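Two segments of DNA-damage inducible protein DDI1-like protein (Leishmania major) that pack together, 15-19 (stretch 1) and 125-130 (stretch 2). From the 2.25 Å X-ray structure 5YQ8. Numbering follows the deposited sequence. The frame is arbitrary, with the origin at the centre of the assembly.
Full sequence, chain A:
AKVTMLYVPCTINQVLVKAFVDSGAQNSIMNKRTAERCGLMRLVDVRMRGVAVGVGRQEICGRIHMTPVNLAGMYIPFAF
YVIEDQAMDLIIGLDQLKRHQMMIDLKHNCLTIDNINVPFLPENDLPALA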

ATOM      1  N   VAL A  15       0.186  17.895  18.096  1.00 10.70           N
ATOM      2  CA  VAL A  15       0.579  18.437  16.831  1.00 10.15           C
ATOM      3  C   VAL A  15      -0.079  17.653  15.709  1.00  9.27           C
ATOM      4  O   VAL A  15      -0.049  16.453  15.654  1.00  8.81           O
ATOM      5  CB  VAL A  15       2.099  18.344  16.645  1.00 10.39           C
ATOM      6  CG1 VAL A  15       2.534  18.889  15.239  1.00 10.98           C
ATOM      7  CG2 VAL A  15       2.816  19.075  17.773  1.00 10.17           C
ATOM      8  N   LEU A  16      -0.649  18.387  14.792  1.00  9.00           N
ATOM      9  CA  LEU A  16      -1.399  17.770  13.693  1.00  8.62           C
ATOM     10  C   LEU A  16      -0.529  17.225  12.578  1.00  8.50           C
ATOM     11  O   LEU A  16       0.341  17.958  12.075  1.00  7.90           O
ATOM     12  CB  LEU A  16      -2.394  18.749  13.119  1.00  8.87           C
ATOM     13  CG  LEU A  16      -3.368  18.239  12.084  1.00  9.33           C
ATOM     14  CD1 LEU A  16      -4.113  17.066  12.650  1.00  9.98           C
ATOM     15  CD2 LEU A  16      -4.351  19.327  11.694  1.00  9.79           C
ATOM     16  N   VAL A  17      -0.752  15.952  12.195  1.00  8.12           N
ATOM     17  CA  VAL A  17       0.027  15.330  11.138  1.00  8.24           C
ATOM     18  C   VAL A  17      -0.843  14.473  10.246  1.00  8.80           C
ATOM     19  O   VAL A  17      -1.847  13.887  10.735  1.00  9.77           O
ATOM     20  CB  VAL A  17       1.192  14.506  11.723  1.00  8.55           C
ATOM     21  CG1 VAL A  17       2.320  15.404  12.258  1.00  8.69           C
ATOM     22  CG2 VAL A  17       0.729  13.668  12.861  1.00  8.81           C
ATOM     23  N   LYS A  18      -0.526  14.440   8.951  1.00  8.38           N
ATOM     24  CA  LYS A  18      -1.184  13.541   8.058  1.00  8.97           C
ATOM     25  C   LYS A  18      -0.300  12.328   7.729  1.00  8.57           C
ATOM     26  O   LYS A  18       0.912  12.456   7.595  1.00  8.62           O
ATOM     27  CB  LYS A  18      -1.637  14.236   6.786  1.00  9.77           C
ATOM     28  CG  LYS A  18      -0.591  14.546   5.735  1.00 10.34           C
ATOM     29  CD  LYS A  18      -1.251  14.703   4.383  1.00 10.89           C
ATOM     30  CE  LYS A  18      -0.227  15.198   3.390  1.00 11.86           C
ATOM     31  NZ  LYS A  18       0.384  16.528   3.754  1.00 12.89           N
ATOM     32  N   ALA A  19      -0.933  11.160   7.645  1.00  7.94           N
ATOM     33  CA  ALA A  19      -0.237   9.876   7.579  1.00  7.89           C
ATOM     34  C   ALA A  19      -0.677   9.128   6.328  1.00  7.49           C
ATOM     35  O   ALA A  19      -1.852   8.933   6.124  1.00  7.12           O
ATOM     36  CB  ALA A  19      -0.544   9.019   8.820  1.00  7.56           C
ATOM     37  N   ASP A 125      -7.559  18.291   0.306  1.00 15.98           N
ATOM     38  CA  ASP A 125      -6.928  18.460   1.638  1.00 15.59           C
ATOM     39  C   ASP A 125      -5.423  18.144   1.716  1.00 16.45           C
ATOM     40  O   ASP A 125      -4.804  18.660   2.605  1.00 18.55           O
ATOM     41  CB  ASP A 125      -7.621  17.647   2.745  1.00 14.15           C
ATOM     42  CG  ASP A 125      -8.797  18.357   3.363  1.00 13.33           C
ATOM     43  OD1 ASP A 125      -8.996  19.530   3.162  1.00 12.83           O
ATOM     44  OD2 ASP A 125      -9.625  17.722   4.030  1.00 13.40           O
ATOM     45  N   LEU A 126      -4.843  17.359   0.793  1.00 18.03           N
ATOM     46  CA  LEU A 126      -3.496  16.829   0.937  1.00 18.43           C
ATOM     47  C   LEU A 126      -2.374  17.921   0.993  1.00 19.60           C
ATOM     48  O   LEU A 126      -1.663  17.993   1.986  1.00 18.62           O
ATOM     49  CB  LEU A 126      -3.221  15.712  -0.086  1.00 17.82           C
ATOM     50  CG  LEU A 126      -4.168  14.481  -0.077  1.00 18.61           C
ATOM     51  CD1 LEU A 126      -3.668  13.348  -0.986  1.00 19.31           C
ATOM     52  CD2 LEU A 126      -4.399  13.849   1.275  1.00 18.14           C
ATOM     53  N   PRO A 127      -2.232  18.795  -0.030  1.00 19.47           N
ATOM     54  CA  PRO A 127      -1.058  19.686  -0.015  1.00 18.80           C
ATOM     55  C   PRO A 127      -1.217  20.996   0.711  1.00 19.47           C
ATOM     56  O   PRO A 127      -0.800  21.981   0.180  1.00 19.65           O
ATOM     57  CB  PRO A 127      -0.821  19.926  -1.482  1.00 18.50           C
ATOM     58  CG  PRO A 127      -2.176  19.827  -2.092  1.00 18.41           C
ATOM     59  CD  PRO A 127      -2.970  18.876  -1.291  1.00 18.35           C
ATOM     60  N   ALA A 128      -1.886  20.998   1.855  1.00 19.97           N
ATOM     61  CA  ALA A 128      -1.937  22.148   2.706  1.00 21.54           C
ATOM     62  C   ALA A 128      -1.728  21.845   4.206  1.00 23.07           C
ATOM     63  O   ALA A 128      -1.183  22.706   4.881  1.00 24.50           O
ATOM     64  CB  ALA A 128      -3.230  22.917   2.461  1.00 22.92           C
ATOM     65  N   LEU A 129      -2.071  20.654   4.722  1.00 24.07           N
ATOM     66  CA  LEU A 129      -1.741  20.241   6.083  1.00 25.83           C
ATOM     67  C   LEU A 129      -0.268  19.957   6.292  1.00 26.40           C
ATOM     68  O   LEU A 129       0.311  19.175   5.558  1.00 26.80           O
ATOM     69  CB  LEU A 129      -2.458  18.961   6.446  1.00 26.39           C
ATOM     70  CG  LEU A 129      -3.893  19.071   6.946  1.00 26.30           C
ATOM     71  CD1 LEU A 129      -4.864  19.108   5.759  1.00 27.70           C
ATOM     72  CD2 LEU A 129      -4.187  17.911   7.875  1.00 25.15           C
ATOM     73  N   ALA A 130       0.305  20.553   7.332  1.00 28.61           N
ATOM     74  CA  ALA A 130       1.712  20.375   7.649  1.00 30.21           C
ATOM     75  C   ALA A 130       1.838  19.454   8.871  1.00 31.14           C
ATOM     76  O   ALA A 130       1.199  18.387   8.953  1.00 28.89           O
ATOM     77  CB  ALA A 130       2.403  21.735   7.877  1.00 30.63           C
TER

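A lysine whose amine reaches across to backbone carbonyls can fasten an irregular segment to a β-strand without any sheet-like pairing, and DDI1-like protein from Leishmania major offers a compact example. Lys-18 NZ donates a hydrogen bond to Leu-126 O at 3.1 Å and a weak one to Leu-129 O, 3.2 Å from the same NZ. The positive charge suits these partially negative oxygens, and the two acceptors lie three residues apart in sequence, so one ammonium group bridges two carbonyls of the same segment. Leu-126 O also accepts a weak hydrogen bond from the backbone N of Ala-128, 3.0 Å away within the same segment.

The backbones themselves do not pair. Val-17 and Ala-130 come nearest in register, their CA atoms 6.4 Å apart, yet Leu-16 O and Ala-130 O, at 3.3 Å, are both acceptors and form no hydrogen bond.

Apolar packing completes the contact. Strand alternation directs the CA-to-CB bonds of Leu-16 and Lys-18 toward the other segment, while that of Val-17 points away. The CA-to-CB bond of Leu-129 is likewise directed toward the strand, and its CD2 meets Leu-16 CD2 at 4.1 Å, a van der Waals contact separate from the polar anchor. Together, the two stretches bury 290 Å², most heavily at Lys-18 and Leu-129.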